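Local coordinates for protein chitinase A (Pteris ryukyuensis, PDB 4RL3) that probably hydrolyses the beta-1,4-glycosidic links of chitin with its family 18 catalytic domain, the part of the fern protein present here, at residues 94-99 with 131-136; 180-185 with 205-210; 198-203 with 213-218. All coordinates share one frame; numbering follows the deposited sequence.

Contact 1 of 3, residues 94-99 with 131-136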
ATOM      1  N   THR A  94     -11.595 -20.206  -5.431  1.00  7.93           N
ATOM      2  CA  THR A  94     -12.224 -21.477  -5.820  1.00  8.06           C
ATOM      3  C   THR A  94     -11.257 -22.629  -5.565  1.00  7.88           C
ATOM      4  O   THR A  94     -11.638 -23.666  -5.012  1.00  8.15           O
ATOM      5  CB  THR A  94     -12.629 -21.442  -7.312  1.00  8.38           C
ATOM      6  OG1 THR A  94     -13.588 -20.391  -7.512  1.00  8.86           O
ATOM      7  CG2 THR A  94     -13.226 -22.781  -7.757  1.00  8.60           C
ATOM      8  N   SER A  95     -10.018 -22.428  -6.005  1.00  7.58           N
ATOM      9  CA  SER A  95      -8.880 -23.273  -5.695  1.00  7.21           C
ATOM     10  C   SER A  95      -7.664 -22.369  -5.711  1.00  6.86           C
ATOM     11  O   SER A  95      -7.690 -21.292  -6.336  1.00  6.92           O
ATOM     12  CB  SER A  95      -8.708 -24.382  -6.737  1.00  7.27           C
ATOM     13  OG  SER A  95      -8.310 -23.850  -7.991  1.00  7.25           O
ATOM     14  N   VAL A  96      -6.604 -22.794  -5.043  1.00  6.52           N
ATOM     15  CA  VAL A  96      -5.374 -22.010  -5.016  1.00  6.14           C
ATOM     16  C   VAL A  96      -4.853 -21.816  -6.440  1.00  5.87           C
ATOM     17  O   VAL A  96      -4.542 -20.704  -6.852  1.00  5.81           O
ATOM     18  CB  VAL A  96      -4.299 -22.653  -4.118  1.00  6.34           C
ATOM     19  CG1 VAL A  96      -2.950 -21.972  -4.303  1.00  6.30           C
ATOM     20  CG2 VAL A  96      -4.731 -22.609  -2.667  1.00  6.39           C
ATOM     21  N   SER A  97      -4.770 -22.904  -7.198  1.00  5.50           N
ATOM     22  CA  SER A  97      -4.175 -22.829  -8.518  1.00  5.30           C
ATOM     23  C   SER A  97      -4.962 -21.939  -9.468  1.00  5.15           C
ATOM     24  O   SER A  97      -4.366 -21.199 -10.261  1.00  5.10           O
ATOM     25  CB  SER A  97      -3.986 -24.222  -9.125  1.00  5.33           C
ATOM     26  OG  SER A  97      -5.227 -24.850  -9.370  1.00  5.43           O
ATOM     27  N   SER A  98      -6.289 -21.998  -9.403  1.00  5.01           N
ATOM     28  CA  SER A  98      -7.110 -21.202 -10.317  1.00  4.92           C
ATOM     29  C   SER A  98      -7.083 -19.724  -9.931  1.00  4.78           C
ATOM     30  O   SER A  98      -7.028 -18.853 -10.809  1.00  4.83           O
ATOM     31  CB  SER A  98      -8.542 -21.727 -10.439  1.00  4.95           C
ATOM     32  OG  SER A  98      -9.253 -21.672  -9.221  1.00  4.95           O
ATOM     33  N   TRP A  99      -7.102 -19.439  -8.631  1.00  4.64           N
ATOM     34  CA  TRP A  99      -7.006 -18.048  -8.175  1.00  4.52           C
ATOM     35  C   TRP A  99      -5.660 -17.456  -8.632  1.00  4.49           C
ATOM     36  O   TRP A  99      -5.605 -16.352  -9.205  1.00  4.42           O
ATOM     37  CB  TRP A  99      -7.194 -17.929  -6.641  1.00  4.43           C
ATOM     38  CG  TRP A  99      -7.336 -16.490  -6.188  1.00  4.34           C
ATOM     39  CD1 TRP A  99      -8.499 -15.820  -5.968  1.00  4.34           C
ATOM     40  CD2 TRP A  99      -6.277 -15.549  -5.948  1.00  4.29           C
ATOM     41  NE1 TRP A  99      -8.240 -14.516  -5.618  1.00  4.32           N
ATOM     42  CE2 TRP A  99      -6.886 -14.325  -5.593  1.00  4.30           C
ATOM     43  CE3 TRP A  99      -4.883 -15.622  -5.989  1.00  4.30           C
ATOM     44  CZ2 TRP A  99      -6.149 -13.183  -5.288  1.00  4.28           C
ATOM     45  CZ3 TRP A  99      -4.143 -14.482  -5.687  1.00  4.26           C
ATOM     46  CH2 TRP A  99      -4.779 -13.279  -5.331  1.00  4.29           C
ATOM     47  N   THR A 131      -5.746 -19.321   6.556  1.00  8.58           N
ATOM     48  CA  THR A 131      -4.529 -18.540   6.451  1.00  8.29           C
ATOM     49  C   THR A 131      -3.532 -19.191   5.489  1.00  7.87           C
ATOM     50  O   THR A 131      -2.882 -18.496   4.707  1.00  7.53           O
ATOM     51  CB  THR A 131      -3.939 -18.300   7.851  1.00  8.69           C
ATOM     52  OG1 THR A 131      -4.853 -17.464   8.572  1.00  9.05           O
ATOM     53  CG2 THR A 131      -2.554 -17.663   7.794  1.00  8.76           C
ATOM     54  N   SER A 132      -3.421 -20.518   5.526  0.50  7.55           N
ATOM     55  CA  SER A 132      -2.538 -21.225   4.602  0.50  7.39           C
ATOM     56  C   SER A 132      -2.926 -20.974   3.146  0.50  7.19           C
ATOM     57  O   SER A 132      -2.060 -20.793   2.298  0.50  7.31           O
ATOM     58  CB  SER A 132      -2.537 -22.729   4.882  0.50  7.36           C
ATOM     59  OG  SER A 132      -1.866 -23.021   6.097  0.50  7.38           O
ATOM     60  N   THR A 133      -4.228 -20.967   2.865  1.00  7.09           N
ATOM     61  CA  THR A 133      -4.715 -20.723   1.512  1.00  6.93           C
ATOM     62  C   THR A 133      -4.373 -19.308   1.065  1.00  6.44           C
ATOM     63  O   THR A 133      -3.852 -19.119  -0.025  1.00  6.32           O
ATOM     64  CB  THR A 133      -6.219 -20.994   1.393  1.00  7.28           C
ATOM     65  OG1 THR A 133      -6.451 -22.401   1.562  1.00  8.10           O
ATOM     66  CG2 THR A 133      -6.752 -20.544   0.041  1.00  7.49           C
ATOM     67  N   PHE A 134      -4.641 -18.325   1.922  1.00  5.98           N
ATOM     68  CA  PHE A 134      -4.296 -16.937   1.624  1.00  5.68           C
ATOM     69  C   PHE A 134      -2.801 -16.771   1.342  1.00  5.66           C
ATOM     70  O   PHE A 134      -2.412 -16.173   0.344  1.00  5.50           O
ATOM     71  CB  PHE A 134      -4.723 -16.012   2.772  1.00  5.70           C
ATOM     72  CG  PHE A 134      -4.280 -14.584   2.610  1.00  5.64           C
ATOM     73  CD1 PHE A 134      -4.826 -13.785   1.620  1.00  5.62           C
ATOM     74  CD2 PHE A 134      -3.307 -14.041   3.440  1.00  5.62           C
ATOM     75  CE1 PHE A 134      -4.418 -12.477   1.467  1.00  5.57           C
ATOM     76  CE2 PHE A 134      -2.905 -12.715   3.306  1.00  5.63           C
ATOM     77  CZ  PHE A 134      -3.448 -11.943   2.300  1.00  5.60           C
ATOM     78  N   VAL A 135      -1.968 -17.320   2.215  1.00  5.57           N
ATOM     79  CA  VAL A 135      -0.534 -17.160   2.078  1.00  5.71           C
ATOM     80  C   VAL A 135      -0.030 -17.802   0.782  1.00  5.52           C
ATOM     81  O   VAL A 135       0.792 -17.225   0.070  1.00  5.56           O
ATOM     82  CB  VAL A 135       0.205 -17.725   3.319  1.00  5.81           C
ATOM     83  CG1 VAL A 135       1.701 -17.820   3.080  1.00  5.94           C
ATOM     84  CG2 VAL A 135      -0.101 -16.882   4.558  1.00  5.99           C
ATOM     85  N   SER A 136      -0.517 -18.997   0.475  1.00  5.24           N
ATOM     86  CA  SER A 136      -0.134 -19.667  -0.757  1.00  5.07           C
ATOM     87  C   SER A 136      -0.512 -18.842  -1.991  1.00  4.96           C
ATOM     88  O   SER A 136       0.293 -18.664  -2.894  1.00  4.82           O
ATOM     89  CB  SER A 136      -0.807 -21.033  -0.835  1.00  5.09           C
ATOM     90  OG  SER A 136      -0.374 -21.735  -1.991  1.00  5.16           O
TER
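Val-96 carries this shallow surface contact, its two methyls reaching separate neighbours on the first turns of helix 131-147. The apolar part is a methyl-to-methyl touch: Val-96 CG2 meets Thr-133 CG2 at 4.0 Å, the two side chains lying aslant. Thr-133 can offer its carbon branch because CG2 lies opposite the backbone N, while OG1 turns beside that N and bonds to Ser-130. The other touch is mixed. Val-96 CG1 rests 3.5 Å from Ser-136 OG, a plain van der Waals approach to an oxygen whose polar partner is Gln-140, one turn further along its helix.

Hydrogen bonding stays inside each segment or turns to other neighbours. Ser-95 occupies the N-cap of helix 96-114, and its OG pairs with Ser-98 OG at 2.7 Å; Asn-46 also bonds to the hydroxyl of Ser-98. Small hydroxylated residues suit such a helix start, while the branched valine that follows faces the next helix. Deeper in, Trp-99 continues the packing of the two helices by lying on Cys-137, Ile-138 and Leu-141, its NE1 bonded to Asp-37.

Only 120 Å² is buried here, by three residues that are none of them fully enclosed. Valine against the methyl of threonine and the hydroxyl oxygen of serine lets these consecutive outer helices of the barrel meet through shape, with the hydroxyls paired off locally.

Contact 2 of 3, residues 180-185 with 205-210. With ACT (acetate ion), chain E.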
ATOM      1  N   VAL A 180       7.135  -3.268   3.682  1.00  4.61           N
ATOM      2  CA  VAL A 180       6.027  -3.531   4.581  1.00  4.48           C
ATOM      3  C   VAL A 180       5.391  -2.184   4.918  1.00  4.38           C
ATOM      4  O   VAL A 180       5.964  -1.371   5.659  1.00  4.41           O
ATOM      5  CB  VAL A 180       6.489  -4.287   5.851  1.00  4.46           C
ATOM      6  CG1 VAL A 180       5.298  -4.528   6.781  1.00  4.50           C
ATOM      7  CG2 VAL A 180       7.155  -5.606   5.468  1.00  4.56           C
ATOM      8  N   ASN A 181       4.214  -1.952   4.336  1.00  4.23           N
ATOM      9  CA  ASN A 181       3.409  -0.753   4.583  1.00  4.26           C
ATOM     10  C   ASN A 181       2.579  -0.960   5.858  1.00  4.29           C
ATOM     11  O   ASN A 181       1.359  -1.099   5.793  1.00  4.25           O
ATOM     12  CB  ASN A 181       2.436  -0.469   3.422  1.00  4.20           C
ATOM     13  CG  ASN A 181       3.102   0.055   2.148  1.00  4.18           C
ATOM     14  OD1 ASN A 181       4.333   0.046   1.970  1.00  4.23           O
ATOM     15  ND2 ASN A 181       2.262   0.485   1.231  1.00  4.21           N
ATOM     16  N   PHE A 182       3.231  -1.011   7.016  1.00  4.41           N
ATOM     17  CA  PHE A 182       2.505  -1.257   8.245  1.00  4.50           C
ATOM     18  C   PHE A 182       1.619  -0.045   8.541  1.00  4.70           C
ATOM     19  O   PHE A 182       2.079   1.088   8.493  1.00  4.71           O
ATOM     20  CB  PHE A 182       3.451  -1.536   9.417  1.00  4.46           C
ATOM     21  CG  PHE A 182       2.743  -2.049  10.635  1.00  4.55           C
ATOM     22  CD1 PHE A 182       2.124  -1.166  11.500  1.00  4.54           C
ATOM     23  CD2 PHE A 182       2.652  -3.404  10.886  1.00  4.53           C
ATOM     24  CE1 PHE A 182       1.440  -1.615  12.600  1.00  4.58           C
ATOM     25  CE2 PHE A 182       1.959  -3.864  11.994  1.00  4.53           C
ATOM     26  CZ  PHE A 182       1.357  -2.966  12.853  1.00  4.57           C
ATOM     27  N   GLN A 183       0.344  -0.290   8.820  1.00  5.02           N
ATOM     28  CA  GLN A 183      -0.626   0.778   9.026  1.00  5.27           C
ATOM     29  C   GLN A 183      -0.624   1.296  10.465  1.00  5.43           C
ATOM     30  O   GLN A 183      -1.403   0.836  11.303  1.00  5.46           O
ATOM     31  CB  GLN A 183      -2.026   0.292   8.676  1.00  5.49           C
ATOM     32  CG  GLN A 183      -2.188  -0.173   7.235  1.00  5.62           C
ATOM     33  CD  GLN A 183      -3.614  -0.601   6.945  1.00  5.89           C
ATOM     34  OE1 GLN A 183      -4.566  -0.048   7.491  1.00  6.30           O
ATOM     35  NE2 GLN A 183      -3.765  -1.610   6.101  1.00  6.02           N
ATOM     36  N   PHE A 184       0.220   2.283  10.740  1.00  5.52           N
ATOM     37  CA  PHE A 184       0.347   2.820  12.107  1.00  5.62           C
ATOM     38  C   PHE A 184      -0.817   3.716  12.500  1.00  5.86           C
ATOM     39  O   PHE A 184      -1.008   4.002  13.686  1.00  6.27           O
ATOM     40  CB  PHE A 184       1.685   3.533  12.272  1.00  5.50           C
ATOM     41  CG  PHE A 184       2.848   2.586  12.332  1.00  5.37           C
ATOM     42  CD1 PHE A 184       3.135   1.887  13.505  1.00  5.35           C
ATOM     43  CD2 PHE A 184       3.634   2.346  11.214  1.00  5.30           C
ATOM     44  CE1 PHE A 184       4.192   0.992  13.554  1.00  5.33           C
ATOM     45  CE2 PHE A 184       4.700   1.463  11.268  1.00  5.22           C
ATOM     46  CZ  PHE A 184       4.978   0.774  12.436  1.00  5.26           C
ATOM     47  N   TYR A 185      -1.617   4.103  11.513  1.00  6.02           N
ATOM     48  CA  TYR A 185      -2.845   4.853  11.752  1.00  6.30           C
ATOM     49  C   TYR A 185      -3.968   3.976  12.311  1.00  6.60           C
ATOM     50  O   TYR A 185      -5.064   4.476  12.579  1.00  6.79           O
ATOM     51  CB  TYR A 185      -3.282   5.620  10.492  1.00  6.20           C
ATOM     52  CG  TYR A 185      -3.156   4.857   9.190  1.00  6.17           C
ATOM     53  CD1 TYR A 185      -1.972   4.886   8.460  1.00  6.08           C
ATOM     54  CD2 TYR A 185      -4.217   4.124   8.684  1.00  6.14           C
ATOM     55  CE1 TYR A 185      -1.846   4.189   7.266  1.00  6.04           C
ATOM     56  CE2 TYR A 185      -4.110   3.436   7.485  1.00  6.01           C
ATOM     57  CZ  TYR A 185      -2.930   3.464   6.783  1.00  6.06           C
ATOM     58  OH  TYR A 185      -2.820   2.780   5.599  1.00  5.97           O
ATOM     59  N   SER A 205       9.742  -5.540  14.720  1.00  6.61           N
ATOM     60  CA  SER A 205      10.228  -6.830  15.223  1.00  6.98           C
ATOM     61  C   SER A 205       9.498  -8.039  14.625  1.00  6.97           C
ATOM     62  O   SER A 205      10.058  -9.138  14.596  1.00  7.76           O
ATOM     63  CB  SER A 205      10.141  -6.881  16.754  1.00  7.16           C
ATOM     64  OG  SER A 205       8.829  -7.141  17.192  1.00  7.43           O
ATOM     65  N   LYS A 206       8.270  -7.827  14.145  1.00  6.89           N
ATOM     66  CA  LYS A 206       7.431  -8.883  13.562  1.00  6.73           C
ATOM     67  C   LYS A 206       7.588  -9.030  12.054  1.00  6.68           C
ATOM     68  O   LYS A 206       7.133 -10.031  11.483  1.00  6.83           O
ATOM     69  CB  LYS A 206       5.957  -8.595  13.862  1.00  6.74           C
ATOM     70  CG  LYS A 206       5.641  -8.562  15.350  1.00  6.78           C
ATOM     71  CD  LYS A 206       4.275  -7.966  15.628  1.00  6.82           C
ATOM     72  CE  LYS A 206       3.987  -7.953  17.123  1.00  6.87           C
ATOM     73  NZ  LYS A 206       2.668  -7.332  17.423  1.00  6.90           N
ATOM     74  N   TYR A 207       8.236  -8.045  11.421  1.00  6.37           N
ATOM     75  CA  TYR A 207       8.339  -7.973   9.960  1.00  6.29           C
ATOM     76  C   TYR A 207       9.785  -7.760   9.521  1.00  6.37           C
ATOM     77  O   TYR A 207      10.090  -6.926   8.653  1.00  6.33           O
ATOM     78  CB  TYR A 207       7.406  -6.889   9.415  1.00  6.06           C
ATOM     79  CG  TYR A 207       5.973  -7.320   9.500  1.00  5.95           C
ATOM     80  CD1 TYR A 207       5.454  -8.216   8.565  1.00  5.84           C
ATOM     81  CD2 TYR A 207       5.140  -6.880  10.520  1.00  5.81           C
ATOM     82  CE1 TYR A 207       4.145  -8.642   8.638  1.00  5.87           C
ATOM     83  CE2 TYR A 207       3.821  -7.295  10.593  1.00  5.84           C
ATOM     84  CZ  TYR A 207       3.337  -8.185   9.642  1.00  5.84           C
ATOM     85  OH  TYR A 207       2.033  -8.625   9.706  1.00  5.76           O
ATOM     86  N   GLY A 208      10.677  -8.523  10.145  1.00  6.43           N
ATOM     87  CA  GLY A 208      12.055  -8.628   9.683  1.00  6.53           C
ATOM     88  C   GLY A 208      13.060  -7.702  10.343  1.00  6.36           C
ATOM     89  O   GLY A 208      14.242  -7.746  10.002  1.00  6.77           O
ATOM     90  N   GLY A 209      12.605  -6.873  11.283  1.00  6.02           N
ATOM     91  CA  GLY A 209      13.497  -6.047  12.102  1.00  5.80           C
ATOM     92  C   GLY A 209      13.404  -4.562  11.843  1.00  5.65           C
ATOM     93  O   GLY A 209      13.809  -3.769  12.676  1.00  5.42           O
ATOM     94  N   GLY A 210      12.861  -4.171  10.691  1.00  5.44           N
ATOM     95  CA  GLY A 210      12.706  -2.759  10.378  1.00  5.45           C
ATOM     96  C   GLY A 210      13.242  -2.290   9.040  1.00  5.40           C
ATOM     97  O   GLY A 210      12.785  -1.275   8.528  1.00  5.39           O
TER
HETATM   98  C   ACT E 403      -4.897   0.789   3.867  1.00  8.44           C
HETATM   99  O   ACT E 403      -5.925   0.153   3.520  1.00  8.32           O
HETATM  100  OXT ACT E 403      -5.042   1.614   4.806  1.00  8.21           O
HETATM  101  CH3 ACT E 403      -3.574   0.584   3.180  1.00  8.46           C
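Val-180 lays CG1 over one face of the Tyr-207 ring, 4.0 Å from Tyr-207 CG, and its CG2 reaches the CB of the same tyrosine. Farther along the ring, Tyr-207 CE2 comes to the edge of Phe-182, close to that ring's plane and 4.1 Å from Phe-182 CD2. A compact branched residue and a broad ring thus fill two neighbouring positions along one tyrosine, crossing it at about right angles.

Phe-182 is set by what lies behind it. With CG opposite the backbone N (chi1 -169°), its ring reaches Tyr-207 with one edge while CD1 sits 3.4 Å above the centre of the Phe-184 ring. Asn-181 and Gln-183 each centre an inverse gamma turn and point to different surroundings. Asn-181 bonds to Tyr-7 and Arg-5 and touches Asp-120, whereas Gln-183 lies by Asp-122; both aspartates belong to the DxDxE signature of family 18.

A bound acetate, probably from the crystallisation liquor, receives a hydrogen bond from Tyr-185 OH to its OXT at 2.6 Å, in the plane of the tyrosine ring. Gln-183 CB lies 3.8 Å above one face of that ring, Gln-183 CD lies 3.4 Å from acetate OXT, and NE2 bonds to Ala-157 O. A leucine here has no amide, and the carbonyl of Ala-157 would probably be left without this donor and the acetate without its flat neighbour.

Farther out, Tyr-207 packs on Tyr-166 and Thr-167 of helix 163-173 and on Ile-156 of strand 153-156, while backbone bonds join Val-180 to Lys-212 and Leu-214. The contact therefore fills the layer between the barrel wall and the end of helix 193-206.

Contact 3 of 3, residues 198-203 with 213-218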
ATOM      1  N   SER A 198       7.924   3.381  20.108  1.00  6.28           N
ATOM      2  CA  SER A 198       7.769   2.047  20.696  1.00  6.23           C
ATOM      3  C   SER A 198       6.904   1.125  19.819  1.00  5.96           C
ATOM      4  O   SER A 198       7.243  -0.044  19.600  1.00  5.90           O
ATOM      5  CB  SER A 198       7.164   2.146  22.098  1.00  6.41           C
ATOM      6  OG  SER A 198       8.018   2.846  22.993  1.00  6.91           O
ATOM      7  N   LEU A 199       5.803   1.659  19.314  1.00  5.70           N
ATOM      8  CA  LEU A 199       4.889   0.883  18.471  1.00  5.60           C
ATOM      9  C   LEU A 199       5.571   0.470  17.170  1.00  5.52           C
ATOM     10  O   LEU A 199       5.370  -0.650  16.668  1.00  5.48           O
ATOM     11  CB  LEU A 199       3.631   1.694  18.157  1.00  5.66           C
ATOM     12  CG  LEU A 199       2.735   1.999  19.356  1.00  5.72           C
ATOM     13  CD1 LEU A 199       1.752   3.104  19.015  1.00  5.75           C
ATOM     14  CD2 LEU A 199       2.010   0.753  19.819  1.00  5.81           C
ATOM     15  N   TYR A 200       6.381   1.379  16.626  1.00  5.50           N
ATOM     16  CA  TYR A 200       7.152   1.091  15.435  1.00  5.50           C
ATOM     17  C   TYR A 200       8.147  -0.044  15.691  1.00  5.67           C
ATOM     18  O   TYR A 200       8.277  -0.960  14.879  1.00  5.55           O
ATOM     19  CB  TYR A 200       7.878   2.351  14.909  1.00  5.42           C
ATOM     20  CG  TYR A 200       8.732   1.997  13.717  1.00  5.33           C
ATOM     21  CD1 TYR A 200      10.023   1.502  13.890  1.00  5.33           C
ATOM     22  CD2 TYR A 200       8.228   2.079  12.425  1.00  5.26           C
ATOM     23  CE1 TYR A 200      10.788   1.123  12.805  1.00  5.36           C
ATOM     24  CE2 TYR A 200       8.988   1.700  11.336  1.00  5.33           C
ATOM     25  CZ  TYR A 200      10.268   1.227  11.536  1.00  5.36           C
ATOM     26  OH  TYR A 200      11.037   0.809  10.474  1.00  5.57           O
ATOM     27  N   ASN A 201       8.866   0.015  16.812  1.00  5.87           N
ATOM     28  CA  ASN A 201       9.799  -1.054  17.153  1.00  6.01           C
ATOM     29  C   ASN A 201       9.111  -2.409  17.278  1.00  5.82           C
ATOM     30  O   ASN A 201       9.610  -3.414  16.795  1.00  5.86           O
ATOM     31  CB  ASN A 201      10.572  -0.701  18.430  1.00  6.31           C
ATOM     32  CG  ASN A 201      11.793   0.149  18.142  1.00  6.67           C
ATOM     33  OD1 ASN A 201      12.907  -0.377  18.029  1.00  7.35           O
ATOM     34  ND2 ASN A 201      11.590   1.463  17.965  1.00  6.90           N
ATOM     35  N   THR A 202       7.934  -2.434  17.883  1.00  5.64           N
ATOM     36  CA  THR A 202       7.217  -3.684  18.042  1.00  5.67           C
ATOM     37  C   THR A 202       6.791  -4.250  16.688  1.00  5.56           C
ATOM     38  O   THR A 202       6.988  -5.442  16.407  1.00  5.43           O
ATOM     39  CB  THR A 202       5.998  -3.498  18.956  1.00  5.65           C
ATOM     40  OG1 THR A 202       6.447  -3.192  20.293  1.00  5.77           O
ATOM     41  CG2 THR A 202       5.151  -4.766  18.983  1.00  5.69           C
ATOM     42  N   ALA A 203       6.203  -3.404  15.848  1.00  5.66           N
ATOM     43  CA  ALA A 203       5.798  -3.843  14.509  1.00  5.58           C
ATOM     44  C   ALA A 203       7.000  -4.280  13.686  1.00  5.66           C
ATOM     45  O   ALA A 203       6.988  -5.335  13.024  1.00  5.25           O
ATOM     46  CB  ALA A 203       5.046  -2.732  13.791  1.00  5.67           C
ATOM     47  N   VAL A 213      10.351  -1.907   6.903  1.00  5.04           N
ATOM     48  CA  VAL A 213       9.098  -1.498   7.526  1.00  5.04           C
ATOM     49  C   VAL A 213       8.964   0.030   7.506  1.00  5.02           C
ATOM     50  O   VAL A 213       9.699   0.739   8.179  1.00  4.97           O
ATOM     51  CB  VAL A 213       8.960  -2.055   8.964  1.00  5.07           C
ATOM     52  CG1 VAL A 213       7.607  -1.676   9.547  1.00  5.14           C
ATOM     53  CG2 VAL A 213       9.128  -3.572   8.961  1.00  5.12           C
ATOM     54  N   LEU A 214       8.016   0.522   6.711  1.00  5.08           N
ATOM     55  CA  LEU A 214       7.778   1.964   6.594  1.00  5.20           C
ATOM     56  C   LEU A 214       6.907   2.487   7.726  1.00  5.06           C
ATOM     57  O   LEU A 214       5.991   1.810   8.172  1.00  5.07           O
ATOM     58  CB  LEU A 214       7.119   2.287   5.252  1.00  5.44           C
ATOM     59  CG  LEU A 214       7.857   1.778   4.014  1.00  5.73           C
ATOM     60  CD1 LEU A 214       7.030   2.084   2.786  1.00  5.99           C
ATOM     61  CD2 LEU A 214       9.247   2.371   3.907  1.00  5.90           C
ATOM     62  N   ALA A 215       7.205   3.699   8.195  1.00  4.81           N
ATOM     63  CA  ALA A 215       6.317   4.405   9.094  1.00  4.86           C
ATOM     64  C   ALA A 215       5.177   4.972   8.285  1.00  4.78           C
ATOM     65  O   ALA A 215       5.273   5.084   7.063  1.00  4.78           O
ATOM     66  CB  ALA A 215       7.059   5.524   9.806  1.00  4.88           C
ATOM     67  N   SER A 216       4.091   5.327   8.956  1.00  4.86           N
ATOM     68  CA  SER A 216       2.919   5.858   8.274  1.00  5.06           C
ATOM     69  C   SER A 216       1.993   6.655   9.175  1.00  5.33           C
ATOM     70  O   SER A 216       2.046   6.571  10.419  1.00  5.51           O
ATOM     71  CB  SER A 216       2.117   4.737   7.613  1.00  5.04           C
ATOM     72  OG  SER A 216       1.685   3.790   8.569  1.00  4.89           O
ATOM     73  N   PHE A 217       1.150   7.437   8.517  1.00  5.55           N
ATOM     74  CA  PHE A 217       0.047   8.123   9.153  1.00  5.74           C
ATOM     75  C   PHE A 217      -1.092   8.330   8.166  1.00  6.01           C
ATOM     76  O   PHE A 217      -0.918   8.161   6.962  1.00  5.87           O
ATOM     77  CB  PHE A 217       0.496   9.450   9.807  1.00  5.83           C
ATOM     78  CG  PHE A 217       1.175  10.429   8.872  1.00  5.83           C
ATOM     79  CD1 PHE A 217       0.430  11.309   8.106  1.00  5.88           C
ATOM     80  CD2 PHE A 217       2.558  10.491   8.792  1.00  5.89           C
ATOM     81  CE1 PHE A 217       1.048  12.224   7.263  1.00  5.96           C
ATOM     82  CE2 PHE A 217       3.186  11.401   7.961  1.00  6.01           C
ATOM     83  CZ  PHE A 217       2.416  12.264   7.188  1.00  5.95           C
ATOM     84  N   SER A 218      -2.261   8.674   8.699  1.00  6.51           N
ATOM     85  CA  SER A 218      -3.416   8.999   7.893  1.00  7.07           C
ATOM     86  C   SER A 218      -3.609  10.501   7.851  1.00  7.65           C
ATOM     87  O   SER A 218      -3.387  11.192   8.847  1.00  7.95           O
ATOM     88  CB  SER A 218      -4.670   8.338   8.465  1.00  7.19           C
ATOM     89  OG  SER A 218      -5.853   8.879   7.889  1.00  7.33           O
TER
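Tyr-200 and Val-213 supply most of the 180 Å² buried here, and a hydrogen bond joins them. Tyr-200 OH donates to Val-213 O over 2.7 Å, with a C=O...donor angle of 142° and the donor 19° off the carbonyl plane. That oxygen sits at the edge of the phenol ring, in its plane, and is also 3.4 Å from Tyr-200 CE2. The ring gets there because its CG stands opposite the backbone N (chi1 177°), which carries the long side chain across to residues 213-215. A tyrosine suits the place: a flat, largely apolar ring packs between helix and strand and a hydroxyl at its end serves a buried backbone carbonyl.

The pair links a helix to the strand that follows it, the alpha-to-beta half of a beta-alpha-beta unit of the TIM barrel, with helix 193-206 outside and strand 215-218 in the wall.

Val-213 CG1 lies 4.1 Å from Tyr-200 CE2, the two side chains running alongside with opposite headings. Ala-215 adds a looser touch, its CB 4.5 Å from Tyr-200 CD2; its small side chain leaves room for the ring and for Cys-233 of helix 226-238. Leu-236 of that helix and Pro-243 also pack on the tyrosine.

How the contacts relate
From the N terminus, contact 1 first closes a loop of 31 residues that runs along helix 96-114, through strand 118-123, to the start of helix 131-147. It stays separate, its centre about 24 Å from that of contact 2 and about 29 Å from that of contact 3. Contact 2 closes 19 residues, most of them helix 193-206, and contact 3 a short loop of nine after its helix segment. The two cross, since 198-203 falls between the segments of contact 2 and 205-210 between those of contact 3. They touch where Val-180 meets Leu-214 and Phe-182 meets Ser-216. Contact 1 joins neighbouring outer helices, while the crossed pair binds one helix to the barrel wall before and after it.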